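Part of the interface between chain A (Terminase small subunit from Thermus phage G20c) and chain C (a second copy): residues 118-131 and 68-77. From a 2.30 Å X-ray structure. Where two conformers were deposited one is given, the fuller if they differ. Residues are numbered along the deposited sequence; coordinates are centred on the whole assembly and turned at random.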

ATOM      1  N   MET A 118      10.861  12.422  -6.529  1.00 35.54           N
ATOM      2  CA  MET A 118      12.326  12.452  -6.577  1.00 35.04           C
ATOM      3  C   MET A 118      12.896  13.234  -5.408  1.00 34.97           C
ATOM      4  O   MET A 118      13.875  12.804  -4.804  1.00 35.11           O
ATOM      5  N   ALA A 119      12.306  14.383  -5.101  1.00 34.57           N
ATOM      6  CA  ALA A 119      12.727  15.145  -3.937  1.00 35.91           C
ATOM      7  C   ALA A 119      12.631  14.268  -2.694  1.00 37.73           C
ATOM      8  O   ALA A 119      13.563  14.232  -1.882  1.00 36.14           O
ATOM      9  N   ASP A 120      11.513  13.550  -2.568  1.00 40.49           N
ATOM     10  CA  ASP A 120      11.294  12.649  -1.441  1.00 42.05           C
ATOM     11  C   ASP A 120      12.345  11.546  -1.345  1.00 40.74           C
ATOM     12  O   ASP A 120      12.858  11.298  -0.260  1.00 41.08           O
ATOM     13  N   ARG A 121      12.662  10.900  -2.465  1.00 40.09           N
ATOM     14  CA  ARG A 121      13.717   9.873  -2.501  1.00 41.35           C
ATOM     15  C   ARG A 121      15.040  10.396  -1.960  1.00 41.67           C
ATOM     16  O   ARG A 121      15.744   9.690  -1.225  1.00 41.09           O
ATOM     17  N   ILE A 122      15.384  11.625  -2.354  1.00 39.18           N
ATOM     18  CA  ILE A 122      16.638  12.249  -1.941  1.00 38.75           C
ATOM     19  C   ILE A 122      16.614  12.572  -0.439  1.00 38.82           C
ATOM     20  O   ILE A 122      17.593  12.312   0.267  1.00 37.11           O
ATOM     21  N   MET A 123      15.503  13.137   0.031  1.00 38.03           N
ATOM     22  CA  MET A 123      15.334  13.431   1.454  1.00 38.91           C
ATOM     23  C   MET A 123      15.345  12.179   2.329  1.00 39.58           C
ATOM     24  O   MET A 123      15.869  12.216   3.438  1.00 39.46           O
ATOM     25  N   LYS A 124      14.788  11.081   1.823  1.00 41.54           N
ATOM     26  CA  LYS A 124      14.804   9.799   2.534  1.00 45.21           C
ATOM     27  C   LYS A 124      16.219   9.303   2.772  1.00 43.50           C
ATOM     28  O   LYS A 124      16.492   8.716   3.817  1.00 45.28           O
ATOM     29  N   ILE A 125      17.110   9.523   1.810  1.00 40.74           N
ATOM     30  CA  ILE A 125      18.505   9.093   1.960  1.00 40.36           C
ATOM     31  C   ILE A 125      19.164   9.769   3.165  1.00 38.52           C
ATOM     32  O   ILE A 125      19.929   9.125   3.889  1.00 39.01           O
ATOM     33  N   ASP A 126      18.849  11.042   3.396  1.00 38.59           N
ATOM     34  CA  ASP A 126      19.341  11.745   4.585  1.00 39.55           C
ATOM     35  C   ASP A 126      18.752  11.119   5.851  1.00 41.42           C
ATOM     36  O   ASP A 126      19.480  10.878   6.818  1.00 40.59           O
ATOM     37  N   GLN A 127      17.434  10.874   5.817  0.50 41.60           N
ATOM     38  CA  GLN A 127      16.687  10.277   6.927  0.50 41.09           C
ATOM     39  C   GLN A 127      17.286   8.923   7.304  0.50 41.10           C
ATOM     40  O   GLN A 127      17.587   8.668   8.469  0.50 40.33           O
ATOM     41  N   GLU A 128      17.486   8.085   6.295  1.00 41.62           N
ATOM     42  CA  GLU A 128      18.097   6.765   6.460  1.00 42.71           C
ATOM     43  C   GLU A 128      19.527   6.829   7.013  1.00 44.14           C
ATOM     44  O   GLU A 128      19.933   5.950   7.772  1.00 46.38           O
ATOM     45  N   ARG A 129      20.278   7.861   6.634  1.00 44.07           N
ATOM     46  CA  ARG A 129      21.622   8.082   7.169  1.00 42.96           C
ATOM     47  C   ARG A 129      21.570   8.390   8.659  1.00 40.96           C
ATOM     48  O   ARG A 129      22.288   7.787   9.449  1.00 40.57           O
ATOM     49  N   ILE A 130      20.720   9.336   9.020  1.00 38.84           N
ATOM     50  CA  ILE A 130      20.533   9.736  10.411  1.00 40.86           C
ATOM     51  C   ILE A 130      20.078   8.545  11.288  1.00 41.36           C
ATOM     52  O   ILE A 130      20.617   8.322  12.375  1.00 41.38           O
ATOM     53  N   THR A 131      19.109   7.782  10.793  1.00 41.19           N
ATOM     54  CA  THR A 131      18.585   6.605  11.489  1.00 40.63           C
ATOM     55  C   THR A 131      19.672   5.548  11.707  1.00 42.72           C
ATOM     56  O   THR A 131      19.803   5.014  12.820  1.00 42.34           O
TER
ATOM     57  N   GLN C  68      21.680  19.736   8.125  1.00 46.31           N
ATOM     58  CA  GLN C  68      21.858  19.718   6.668  1.00 47.21           C
ATOM     59  C   GLN C  68      20.625  19.175   5.946  1.00 48.54           C
ATOM     60  O   GLN C  68      20.196  19.747   4.943  1.00 49.49           O
ATOM     61  N   ALA C  69      20.074  18.071   6.459  1.00 47.95           N
ATOM     62  CA  ALA C  69      18.868  17.445   5.905  1.00 46.27           C
ATOM     63  C   ALA C  69      17.677  18.398   5.889  1.00 44.64           C
ATOM     64  O   ALA C  69      16.936  18.444   4.907  1.00 42.95           O
ATOM     65  N   LEU C  70      17.498  19.155   6.968  1.00 43.17           N
ATOM     66  CA  LEU C  70      16.429  20.146   7.037  1.00 43.29           C
ATOM     67  C   LEU C  70      16.646  21.310   6.068  1.00 43.75           C
ATOM     68  O   LEU C  70      15.684  21.815   5.481  1.00 41.52           O
ATOM     69  N   GLU C  71      17.900  21.724   5.893  1.00 43.73           N
ATOM     70  CA  GLU C  71      18.230  22.782   4.947  1.00 42.15           C
ATOM     71  C   GLU C  71      17.982  22.307   3.514  1.00 40.08           C
ATOM     72  O   GLU C  71      17.378  23.027   2.720  1.00 38.87           O
ATOM     73  N   ARG C  72      18.418  21.091   3.198  1.00 37.33           N
ATOM     74  CA  ARG C  72      18.163  20.500   1.886  1.00 37.96           C
ATOM     75  C   ARG C  72      16.663  20.404   1.621  1.00 39.55           C
ATOM     76  O   ARG C  72      16.187  20.735   0.527  1.00 38.62           O
ATOM     77  N   ALA C  73      15.918  19.977   2.636  1.00 40.03           N
ATOM     78  CA  ALA C  73      14.472  19.873   2.529  1.00 40.97           C
ATOM     79  C   ALA C  73      13.835  21.229   2.261  1.00 40.14           C
ATOM     80  O   ALA C  73      12.842  21.290   1.545  1.00 41.62           O
ATOM     81  N   ARG C  74      14.392  22.302   2.827  1.00 41.86           N
ATOM     82  CA  ARG C  74      13.919  23.674   2.529  1.00 45.13           C
ATOM     83  C   ARG C  74      14.092  24.069   1.057  1.00 43.79           C
ATOM     84  O   ARG C  74      13.221  24.720   0.482  1.00 43.64           O
ATOM     85  N   ILE C  75      15.212  23.657   0.467  1.00 41.51           N
ATOM     86  CA  ILE C  75      15.509  23.911  -0.936  1.00 40.96           C
ATOM     87  C   ILE C  75      14.436  23.250  -1.808  1.00 40.39           C
ATOM     88  O   ILE C  75      13.799  23.909  -2.633  1.00 40.78           O
ATOM     89  N   PHE C  76      14.216  21.956  -1.600  1.00 39.88           N
ATOM     90  CA  PHE C  76      13.148  21.243  -2.302  1.00 39.66           C
ATOM     91  C   PHE C  76      11.775  21.872  -2.071  1.00 39.21           C
ATOM     92  O   PHE C  76      10.989  21.999  -3.009  1.00 40.36           O
ATOM     93  N   GLN C  77      11.490  22.267  -0.837  1.00 39.70           N
ATOM     94  CA  GLN C  77      10.174  22.823  -0.492  1.00 41.59           C
ATOM     95  C   GLN C  77       9.918  24.109  -1.270  1.00 41.55           C
ATOM     96  O   GLN C  77       8.804  24.358  -1.718  1.00 43.07           O
TER

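The two helices run antiparallel, with 173° between their N-to-C directions and 9.9 Å between their axes at closest approach. The CA atoms set the register: A:Ala119 lies nearest C:Phe76 (CA to CA 6.3 Å), A:Met123 nearest C:Ala73 (6.6 Å) and A:Asp126 nearest C:Ala69 (5.9 Å). Three of these six residues are alanines, whose short side chains sit where the backbones come close. Together the stretches bury 420 Å², summed over both sides, and the largest shares belong to C:Phe76 (87 Å²), A:Asp126 (59 Å²) and C:Arg72 (56 Å²).

C:Phe76 points its CA-to-CB bond toward chain A, with chi1 in the m well (-67°) and chi2 at -44°. One face of its ring is covered by A:Ala119: the CB of A:Ala119 stands 4.0 Å from the centroid of the C:Phe76 ring and 21° off the ring normal, the geometry of a CH-pi contact. The ring edge meets two other side chains. CG2 of A:Ile122 (m, t) lies 3.6 Å from CZ of C:Phe76, and CG of A:Met123 lies 3.6 Å from CD2 of C:Phe76. A:Met123, whose CA-to-CB bond points sideways, adopts m, t, m; its SD is 5.2 Å from the C:Phe76 centroid and 77° off the normal, hence at the edge, while the same SD packs 3.6 Å from CB of C:Ala73.

The polar centre joins C:Arg72 to A:Asp126, both directed toward the opposing helix. C:Arg72 (t, t, m, with chi4 at -78°) presents the edge of its guanidinium to the carboxylate of A:Asp126 (chi1 m, chi2 -31°). Two hydrogen bonds form within this salt bridge: NE of C:Arg72 donates to OD2 of A:Asp126 at 2.8 Å and 165°, and NH2 of C:Arg72 donates to OD1 of A:Asp126 at 3.0 Å and 144°. The carboxylate also receives a weak hydrogen bond from its own helix, NH2 of A:Arg129 to OD1 of A:Asp126 at 2.6 Å but only 122°, part of a second salt bridge. Sharing one acid brings like charges together, with NH2 of A:Arg129 4.0 Å from NH2 of C:Arg72.

Water 1 extends this network to the backbone by donating to OD2 of A:Asp126 at 2.7 Å and to O of C:Ala69 at 2.8 Å. Apolar contacts adjoin the bridge: CG2 of A:Ile122 reaches CD of C:Arg72 at 3.8 Å, and CB of C:Ala69 meets CB of A:Asp126 at 3.7 Å and CD1 of A:Ile130 (m, t) at 4.1 Å.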

ATOM      1  CB  MET A 118      12.842  13.044  -7.903  1.00 35.95           C
ATOM      2  CG  MET A 118      14.354  13.002  -8.092  1.00 34.86           C
ATOM      3  SD  MET A 118      15.052  11.343  -7.928  1.00 36.80           S
ATOM      4  CE  MET A 118      14.616  10.607  -9.492  1.00 34.99           C
ATOM      5  CB  ALA A 119      11.886  16.399  -3.772  1.00 35.94           C
ATOM      6  CB  ASP A 120       9.898  12.020  -1.470  1.00 44.84           C
ATOM      7  CG  ASP A 120       9.596  11.238  -0.196  1.00 47.06           C
ATOM      8  OD1 ASP A 120       9.437  11.870   0.871  1.00 48.51           O
ATOM      9  OD2 ASP A 120       9.560   9.993  -0.261  1.00 49.84           O
ATOM     10  CB  ARG A 121      13.976   9.393  -3.934  1.00 44.89           C
ATOM     11  CG  ARG A 121      12.883   8.544  -4.549  1.00 48.34           C
ATOM     12  CD  ARG A 121      12.926   7.105  -4.057  1.00 50.25           C
ATOM     13  NE  ARG A 121      12.035   6.256  -4.841  1.00 50.64           N
ATOM     14  CZ  ARG A 121      11.773   4.978  -4.580  1.00 52.28           C
ATOM     15  NH1 ARG A 121      12.337   4.364  -3.542  1.00 54.14           N
ATOM     16  NH2 ARG A 121      10.943   4.302  -5.374  1.00 53.02           N
ATOM     17  CB  ILE A 122      16.937  13.510  -2.779  1.00 37.59           C
ATOM     18  CG1 ILE A 122      17.213  13.113  -4.237  1.00 37.87           C
ATOM     19  CG2 ILE A 122      18.120  14.283  -2.213  1.00 36.52           C
ATOM     20  CD1 ILE A 122      16.947  14.227  -5.229  1.00 36.58           C
ATOM     21  CB  MET A 123      14.057  14.236   1.695  1.00 38.25           C
ATOM     22  CG  MET A 123      14.152  15.642   1.146  1.00 37.57           C
ATOM     23  SD  MET A 123      12.730  16.670   1.513  1.00 37.27           S
ATOM     24  CE  MET A 123      11.489  15.887   0.492  1.00 38.52           C
ATOM     25  CB  LYS A 124      14.017   8.716   1.774  1.00 50.08           C
ATOM     26  CG  LYS A 124      12.510   8.867   1.860  1.00 55.42           C
ATOM     27  CD  LYS A 124      11.929   8.120   3.050  1.00 62.41           C
ATOM     28  CE  LYS A 124      10.462   8.483   3.289  1.00 64.86           C
ATOM     29  NZ  LYS A 124       9.556   7.980   2.219  1.00 63.48           N
ATOM     30  CB  ILE A 125      19.322   9.265   0.655  1.00 40.30           C
ATOM     31  CG1 ILE A 125      18.837   8.252  -0.393  1.00 39.09           C
ATOM     32  CG2 ILE A 125      20.819   9.066   0.897  1.00 40.80           C
ATOM     33  CD1 ILE A 125      19.341   8.512  -1.796  1.00 39.32           C
ATOM     34  CB  ASP A 126      18.979  13.232   4.580  1.00 39.01           C
ATOM     35  CG  ASP A 126      19.658  14.033   3.471  1.00 38.42           C
ATOM     36  OD1 ASP A 126      20.780  13.715   3.042  1.00 35.91           O
ATOM     37  OD2 ASP A 126      19.048  15.040   3.053  1.00 39.30           O
ATOM     38  CB  GLN A 127      15.192  10.128   6.567  0.50 40.03           C
ATOM     39  CG  GLN A 127      14.423  11.444   6.425  0.50 39.45           C
ATOM     40  CD  GLN A 127      13.065  11.288   5.739  0.50 38.90           C
ATOM     41  OE1 GLN A 127      12.403  10.255   5.872  0.50 38.81           O
ATOM     42  NE2 GLN A 127      12.638  12.326   5.019  0.50 36.86           N
ATOM     43  CB  GLU A 128      18.063   5.983   5.145  1.00 44.21           C
ATOM     44  CG  GLU A 128      16.714   5.326   4.890  1.00 49.32           C
ATOM     45  CD  GLU A 128      16.397   5.019   3.423  1.00 53.39           C
ATOM     46  OE1 GLU A 128      17.298   5.070   2.544  1.00 55.23           O
ATOM     47  OE2 GLU A 128      15.208   4.718   3.155  1.00 55.49           O
ATOM     48  CB  ARG A 129      22.338   9.217   6.410  1.00 43.17           C
ATOM     49  CG  ARG A 129      23.709   9.574   6.959  1.00 43.18           C
ATOM     50  CD  ARG A 129      24.616  10.190   5.898  1.00 45.06           C
ATOM     51  NE  ARG A 129      24.058  11.459   5.484  1.00 46.24           N
ATOM     52  CZ  ARG A 129      23.548  11.758   4.290  1.00 45.22           C
ATOM     53  NH1 ARG A 129      23.538  10.904   3.264  1.00 44.37           N
ATOM     54  NH2 ARG A 129      23.042  12.973   4.132  1.00 46.39           N
ATOM     55  CB  ILE A 130      19.544  10.927  10.477  1.00 40.66           C
ATOM     56  CG1 ILE A 130      20.235  12.189   9.920  1.00 41.51           C
ATOM     57  CG2 ILE A 130      19.030  11.177  11.890  1.00 40.46           C
ATOM     58  CD1 ILE A 130      19.294  13.227   9.344  1.00 40.37           C
ATOM     59  CB  THR A 131      17.370   6.022  10.732  1.00 39.55           C
ATOM     60  OG1 THR A 131      16.291   6.969  10.800  1.00 38.92           O
ATOM     61  CG2 THR A 131      16.907   4.680  11.317  1.00 39.32           C
TER
ATOM     62  CB  GLN C  68      23.078  18.889   6.268  1.00 47.31           C
ATOM     63  CG  GLN C  68      24.414  19.502   6.648  1.00 52.42           C
ATOM     64  CD  GLN C  68      25.593  18.658   6.193  1.00 54.96           C
ATOM     65  OE1 GLN C  68      26.047  18.787   5.063  1.00 58.62           O
ATOM     66  NE2 GLN C  68      26.097  17.789   7.077  1.00 57.29           N
ATOM     67  CB  ALA C  69      18.513  16.184   6.678  1.00 47.67           C
ATOM     68  CB  LEU C  70      16.249  20.661   8.466  1.00 45.77           C
ATOM     69  CG  LEU C  70      15.810  19.624   9.521  1.00 50.03           C
ATOM     70  CD1 LEU C  70      15.437  20.304  10.827  1.00 48.73           C
ATOM     71  CD2 LEU C  70      14.678  18.726   9.026  1.00 51.50           C
ATOM     72  CB  GLU C  71      19.675  23.235   5.136  1.00 45.81           C
ATOM     73  CG  GLU C  71      20.103  24.438   4.299  1.00 50.32           C
ATOM     74  CD  GLU C  71      19.220  25.662   4.488  1.00 51.88           C
ATOM     75  OE1 GLU C  71      18.771  25.919   5.624  1.00 53.01           O
ATOM     76  OE2 GLU C  71      18.983  26.366   3.485  1.00 55.50           O
ATOM     77  CB  ARG C  72      18.798  19.112   1.764  1.00 38.09           C
ATOM     78  CG  ARG C  72      18.976  18.664   0.324  1.00 39.34           C
ATOM     79  CD  ARG C  72      18.993  17.150   0.175  1.00 38.98           C
ATOM     80  NE  ARG C  72      20.053  16.511   0.949  1.00 38.88           N
ATOM     81  CZ  ARG C  72      21.343  16.456   0.608  1.00 40.54           C
ATOM     82  NH1 ARG C  72      21.798  17.034  -0.503  1.00 43.27           N
ATOM     83  NH2 ARG C  72      22.201  15.820   1.399  1.00 40.18           N
ATOM     84  CB  ALA C  73      13.874  19.222   3.778  1.00 40.71           C
ATOM     85  CB  ARG C  74      14.616  24.721   3.407  1.00 49.30           C
ATOM     86  CG  ARG C  74      14.103  24.772   4.832  1.00 55.15           C
ATOM     87  CD  ARG C  74      14.504  26.057   5.533  1.00 59.86           C
ATOM     88  NE  ARG C  74      13.726  26.247   6.759  1.00 64.53           N
ATOM     89  CZ  ARG C  74      13.972  25.662   7.931  1.00 65.86           C
ATOM     90  NH1 ARG C  74      14.996  24.814   8.093  1.00 68.49           N
ATOM     91  NH2 ARG C  74      13.177  25.933   8.962  1.00 67.07           N
ATOM     92  CB  ILE C  75      16.926  23.402  -1.300  1.00 42.05           C
ATOM     93  CG1 ILE C  75      17.991  24.217  -0.553  1.00 43.86           C
ATOM     94  CG2 ILE C  75      17.188  23.471  -2.800  1.00 42.75           C
ATOM     95  CD1 ILE C  75      19.340  23.527  -0.488  1.00 44.65           C
ATOM     96  CB  PHE C  76      13.093  19.769  -1.887  1.00 38.78           C
ATOM     97  CG  PHE C  76      14.293  18.946  -2.310  1.00 38.70           C
ATOM     98  CD1 PHE C  76      14.843  19.059  -3.575  1.00 39.95           C
ATOM     99  CD2 PHE C  76      14.825  18.000  -1.449  1.00 38.53           C
ATOM    100  CE1 PHE C  76      15.926  18.280  -3.958  1.00 41.20           C
ATOM    101  CE2 PHE C  76      15.895  17.205  -1.827  1.00 39.44           C
ATOM    102  CZ  PHE C  76      16.455  17.349  -3.083  1.00 40.67           C
ATOM    103  CB  GLN C  77      10.058  23.076   1.017  1.00 43.69           C
ATOM    104  CG  GLN C  77       8.638  23.339   1.503  1.00 44.67           C
ATOM    105  CD  GLN C  77       8.557  23.601   2.994  1.00 45.82           C
ATOM    106  OE1 GLN C  77       9.381  24.319   3.552  1.00 45.44           O
ATOM    107  NE2 GLN C  77       7.551  23.029   3.645  1.00 44.33           N
TER
HETATM  108  O   HOH W   1      16.613  16.098   3.502  1.00 35.16           O